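Local coordinates for protein acetone carboxylase alpha subunit (Xanthobacter autotrophicus Py2, PDB 5M45) that forms the alpha subunit of a multi-subunit, metal-containing carboxylase and belongs to the hydantoinase B/oxoprolinase family, at residues K280-G292 with A410-Y424. Sequence-based numbering, arbitrary orientation.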
# COMPACT_ATOMS: atom_id res chain seq x y z
N LYS A 280 -18.39 0.98 -43.01
CA LYS A 280 -18.94 1.33 -44.34
C LYS A 280 -20.19 0.55 -44.72
O LYS A 280 -20.99 1.04 -45.50
CB LYS A 280 -17.89 1.15 -45.43
CG LYS A 280 -16.66 2.02 -45.22
CD LYS A 280 -16.04 2.52 -46.48
CE LYS A 280 -15.21 1.50 -47.17
NZ LYS A 280 -14.49 2.22 -48.26
N ALA A 281 -20.37 -0.64 -44.15
CA ALA A 281 -21.58 -1.45 -44.40
C ALA A 281 -22.81 -1.05 -43.55
O ALA A 281 -23.95 -1.23 -44.02
CB ALA A 281 -21.28 -2.94 -44.22
N MET A 282 -22.59 -0.50 -42.34
CA MET A 282 -23.65 -0.36 -41.35
C MET A 282 -24.04 1.08 -41.00
O MET A 282 -25.16 1.31 -40.55
CB MET A 282 -23.25 -1.07 -40.04
CG MET A 282 -23.14 -2.58 -40.07
SD MET A 282 -22.49 -3.26 -38.49
CE MET A 282 -23.90 -3.05 -37.46
N THR A 283 -23.12 2.04 -41.16
CA THR A 283 -23.30 3.39 -40.63
C THR A 283 -23.55 4.42 -41.76
O THR A 283 -23.94 4.03 -42.89
CB THR A 283 -22.12 3.81 -39.69
OG1 THR A 283 -20.94 4.10 -40.46
CG2 THR A 283 -21.83 2.74 -38.64
N ILE A 284 -23.37 5.72 -41.45
CA ILE A 284 -23.54 6.82 -42.38
C ILE A 284 -22.44 7.86 -42.06
O ILE A 284 -22.27 8.21 -40.88
CB ILE A 284 -24.94 7.49 -42.19
CG1 ILE A 284 -26.08 6.49 -42.42
CG2 ILE A 284 -25.11 8.67 -43.16
CD1 ILE A 284 -27.47 7.03 -42.13
N PRO A 285 -21.71 8.38 -43.07
CA PRO A 285 -20.74 9.42 -42.76
C PRO A 285 -21.40 10.70 -42.26
O PRO A 285 -22.49 11.03 -42.70
CB PRO A 285 -20.06 9.67 -44.12
CG PRO A 285 -21.10 9.29 -45.13
CD PRO A 285 -21.81 8.13 -44.52
N GLY A 286 -20.72 11.42 -41.37
CA GLY A 286 -21.29 12.61 -40.75
C GLY A 286 -20.73 12.93 -39.37
O GLY A 286 -19.76 12.28 -38.92
N THR A 287 -21.31 13.95 -38.74
CA THR A 287 -20.95 14.34 -37.39
C THR A 287 -22.13 14.09 -36.44
O THR A 287 -23.25 14.49 -36.75
CB THR A 287 -20.51 15.82 -37.31
OG1 THR A 287 -19.41 16.00 -38.17
CG2 THR A 287 -20.10 16.20 -35.90
N TYR A 288 -21.85 13.40 -35.34
CA TYR A 288 -22.84 12.99 -34.31
C TYR A 288 -22.42 13.64 -32.98
O TYR A 288 -21.23 13.55 -32.59
CB TYR A 288 -22.85 11.45 -34.15
CG TYR A 288 -23.17 10.67 -35.43
CD1 TYR A 288 -22.20 10.49 -36.43
CD2 TYR A 288 -24.41 10.11 -35.63
CE1 TYR A 288 -22.49 9.82 -37.60
CE2 TYR A 288 -24.70 9.41 -36.80
CZ TYR A 288 -23.75 9.27 -37.79
OH TYR A 288 -24.03 8.58 -38.96
N ARG A 289 -23.36 14.29 -32.28
CA ARG A 289 -23.05 15.01 -31.04
C ARG A 289 -23.95 14.49 -29.90
O ARG A 289 -25.16 14.36 -30.07
CB ARG A 289 -23.23 16.53 -31.21
CG ARG A 289 -22.50 17.12 -32.42
CD ARG A 289 -22.77 18.62 -32.63
NE ARG A 289 -22.25 19.04 -33.95
CZ ARG A 289 -22.89 18.88 -35.12
NH1 ARG A 289 -24.14 18.38 -35.21
NH2 ARG A 289 -22.29 19.28 -36.22
N GLN A 290 -23.34 14.18 -28.76
CA GLN A 290 -24.04 13.60 -27.60
C GLN A 290 -23.24 13.84 -26.31
O GLN A 290 -22.07 14.28 -26.36
CB GLN A 290 -24.35 12.11 -27.82
CG GLN A 290 -23.14 11.23 -28.18
CD GLN A 290 -22.77 11.31 -29.69
OE1 GLN A 290 -23.62 11.02 -30.55
NE2 GLN A 290 -21.53 11.71 -29.99
N VAL A 291 -23.88 13.58 -25.16
CA VAL A 291 -23.27 13.88 -23.86
C VAL A 291 -23.82 12.93 -22.76
O VAL A 291 -24.96 12.45 -22.86
CB VAL A 291 -23.44 15.36 -23.50
CG1 VAL A 291 -24.90 15.73 -23.35
CG2 VAL A 291 -22.67 15.76 -22.25
N GLY A 292 -22.99 12.66 -21.75
CA GLY A 292 -23.43 11.99 -20.52
C GLY A 292 -22.93 12.70 -19.26
O GLY A 292 -21.96 13.44 -19.32
N ALA A 410 -23.65 7.22 -24.00
CA ALA A 410 -24.02 8.18 -25.05
C ALA A 410 -23.54 7.75 -26.45
O ALA A 410 -24.18 8.09 -27.44
CB ALA A 410 -23.51 9.56 -24.72
N LEU A 411 -22.44 7.00 -26.54
CA LEU A 411 -21.90 6.59 -27.83
C LEU A 411 -22.81 5.60 -28.56
O LEU A 411 -22.89 5.62 -29.78
CB LEU A 411 -20.46 6.06 -27.72
CG LEU A 411 -19.51 6.93 -26.83
CD1 LEU A 411 -18.08 6.41 -26.77
CD2 LEU A 411 -19.45 8.41 -27.20
N TRP A 412 -23.52 4.74 -27.81
CA TRP A 412 -24.56 3.88 -28.42
C TRP A 412 -25.64 4.70 -29.14
O TRP A 412 -26.14 4.29 -30.19
CB TRP A 412 -25.31 3.05 -27.37
CG TRP A 412 -24.60 1.94 -26.70
CD1 TRP A 412 -23.89 2.01 -25.53
CD2 TRP A 412 -24.58 0.54 -27.08
NE1 TRP A 412 -23.43 0.75 -25.18
CE2 TRP A 412 -23.84 -0.16 -26.11
CE3 TRP A 412 -25.13 -0.17 -28.15
CZ2 TRP A 412 -23.63 -1.54 -26.17
CZ3 TRP A 412 -24.93 -1.55 -28.23
CH2 TRP A 412 -24.19 -2.23 -27.23
N ARG A 413 -26.03 5.85 -28.57
CA ARG A 413 -27.04 6.68 -29.19
C ARG A 413 -26.59 7.25 -30.53
O ARG A 413 -27.35 7.25 -31.53
CB ARG A 413 -27.50 7.81 -28.25
CG ARG A 413 -28.15 7.31 -26.97
CD ARG A 413 -29.02 8.38 -26.26
NE ARG A 413 -28.28 9.61 -25.98
CZ ARG A 413 -27.48 9.81 -24.92
NH1 ARG A 413 -27.28 8.88 -23.97
NH2 ARG A 413 -26.87 11.00 -24.79
N GLY A 414 -25.35 7.74 -30.59
CA GLY A 414 -24.83 8.24 -31.86
C GLY A 414 -24.76 7.19 -32.94
O GLY A 414 -25.24 7.39 -34.06
N LEU A 415 -24.15 6.04 -32.61
CA LEU A 415 -24.11 4.93 -33.56
C LEU A 415 -25.50 4.47 -33.98
O LEU A 415 -25.70 4.15 -35.16
CB LEU A 415 -23.31 3.72 -33.03
CG LEU A 415 -21.79 3.72 -33.15
CD1 LEU A 415 -21.19 2.51 -32.40
CD2 LEU A 415 -21.38 3.65 -34.60
N SER A 416 -26.44 4.44 -33.05
CA SER A 416 -27.81 4.05 -33.39
C SER A 416 -28.52 5.00 -34.35
O SER A 416 -29.37 4.55 -35.11
CB SER A 416 -28.66 3.83 -32.11
OG SER A 416 -28.13 2.73 -31.36
N ARG A 417 -28.16 6.27 -34.37
CA ARG A 417 -28.74 7.18 -35.38
C ARG A 417 -28.31 6.77 -36.79
O ARG A 417 -29.11 6.89 -37.72
CB ARG A 417 -28.39 8.66 -35.12
CG ARG A 417 -29.04 9.23 -33.89
CD ARG A 417 -28.69 10.70 -33.69
NE ARG A 417 -29.08 11.06 -32.34
CZ ARG A 417 -30.32 11.29 -31.93
NH1 ARG A 417 -31.34 11.24 -32.79
NH2 ARG A 417 -30.54 11.59 -30.64
N SER A 418 -27.07 6.31 -36.95
CA SER A 418 -26.56 5.81 -38.25
C SER A 418 -27.33 4.55 -38.67
O SER A 418 -27.82 4.45 -39.80
CB SER A 418 -25.03 5.57 -38.24
OG SER A 418 -24.61 4.34 -37.66
N TYR A 419 -27.49 3.61 -37.73
CA TYR A 419 -28.23 2.37 -37.99
C TYR A 419 -29.69 2.62 -38.35
O TYR A 419 -30.22 2.02 -39.32
CB TYR A 419 -28.19 1.43 -36.77
CG TYR A 419 -26.83 1.02 -36.21
CD1 TYR A 419 -25.68 0.97 -37.00
CD2 TYR A 419 -26.72 0.63 -34.86
CE1 TYR A 419 -24.45 0.54 -36.47
CE2 TYR A 419 -25.51 0.18 -34.32
CZ TYR A 419 -24.39 0.15 -35.12
OH TYR A 419 -23.21 -0.29 -34.58
N PHE A 420 -30.32 3.52 -37.61
CA PHE A 420 -31.73 3.87 -37.82
C PHE A 420 -31.96 4.53 -39.18
O PHE A 420 -32.89 4.14 -39.93
CB PHE A 420 -32.27 4.78 -36.68
CG PHE A 420 -33.73 5.02 -36.79
CD1 PHE A 420 -34.22 6.06 -37.61
CD2 PHE A 420 -34.64 4.15 -36.20
CE1 PHE A 420 -35.60 6.23 -37.79
CE2 PHE A 420 -36.01 4.33 -36.38
CZ PHE A 420 -36.48 5.37 -37.14
N GLY A 421 -31.09 5.49 -39.52
CA GLY A 421 -31.15 6.16 -40.81
C GLY A 421 -31.00 5.25 -42.00
O GLY A 421 -31.67 5.44 -43.03
N ARG A 422 -30.14 4.25 -41.87
CA ARG A 422 -29.84 3.33 -42.96
C ARG A 422 -30.81 2.17 -43.07
O ARG A 422 -30.89 1.54 -44.14
CB ARG A 422 -28.40 2.82 -42.83
CG ARG A 422 -27.87 2.15 -44.08
CD ARG A 422 -26.36 2.12 -44.12
NE ARG A 422 -25.85 1.53 -45.35
CZ ARG A 422 -24.56 1.45 -45.66
NH1 ARG A 422 -23.63 1.95 -44.85
NH2 ARG A 422 -24.18 0.85 -46.75
N GLY A 423 -31.57 1.89 -42.01
CA GLY A 423 -32.55 0.78 -42.01
C GLY A 423 -32.14 -0.48 -41.26
O GLY A 423 -32.93 -1.44 -41.25
N TYR A 424 -30.95 -0.47 -40.63
CA TYR A 424 -30.51 -1.60 -39.77
C TYR A 424 -31.12 -1.47 -38.36
O TYR A 424 -30.42 -1.39 -37.35
CB TYR A 424 -28.97 -1.77 -39.79
CG TYR A 424 -28.46 -2.03 -41.20
CD1 TYR A 424 -28.89 -3.17 -41.92
CD2 TYR A 424 -27.62 -1.14 -41.86
CE1 TYR A 424 -28.52 -3.36 -43.26
CE2 TYR A 424 -27.24 -1.33 -43.18
CZ TYR A 424 -27.69 -2.43 -43.88
OH TYR A 424 -27.27 -2.62 -45.17
O HOH W 1 -24.29 -2.73 -46.36
O HOH W 2 -26.00 11.56 -31.80
O HOH W 3 -25.79 9.77 -21.69
O HOH W 4 -26.95 13.56 -26.06
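Arg422, the last residue of helix 401-422, hydrogen-bonds through NH1 to Lys280 O, in the last turn of helix 257-282, and to Thr283 O, just past its end, where the chain turns into strand 286-297. The contact is a helix laid against the strand that is outermost within this chain in a mixed four-stranded sheet, nearly antiparallel to it: the axes of 286-292 and 410-422 lie at 156° and approach to 7.8 Å. Arg422 is extended from CG to NE, and a chi1 of -165° sends it toward 280-283, with NH1 2.9 Å from Lys280 O and also 2.9 Å from Thr283 O. Ala281 O sits over the centre of one guanidinium face, 3.2 Å above its plane, and makes no hydrogen bond to it; these three carbonyls would favour the positive charge. Alongside, the Tyr424 ring edge approaches Met282 O, while Met282 CE lies 3.8 Å from Tyr419 CE1.

Midway, Tyr288 points toward the helix where Gly414 has no side chain, and Gly414 O approaches the ring obliquely, 3.2 Å from Tyr288 CD2. The Tyr288 hydroxyl donates to Ile284 O (2.6 Å), which fixes the end of the ring against Ser418 CB. An aromatic side chain of another protein's chain stacks with this ring, and Gly286 to Tyr288 pair with a strand of that chain, continuing the sheet across the interface.

Toward the other end, Gln290 chi1 (54°) sets CG against Ala410, and the bend at chi2 turns OE1 beside Gly414 CA. Arg413 NH2 donates to Val291 O at 3.1 Å, with the acceptor in the guanidinium plane; a water joins Arg413 NH1 to that same oxygen.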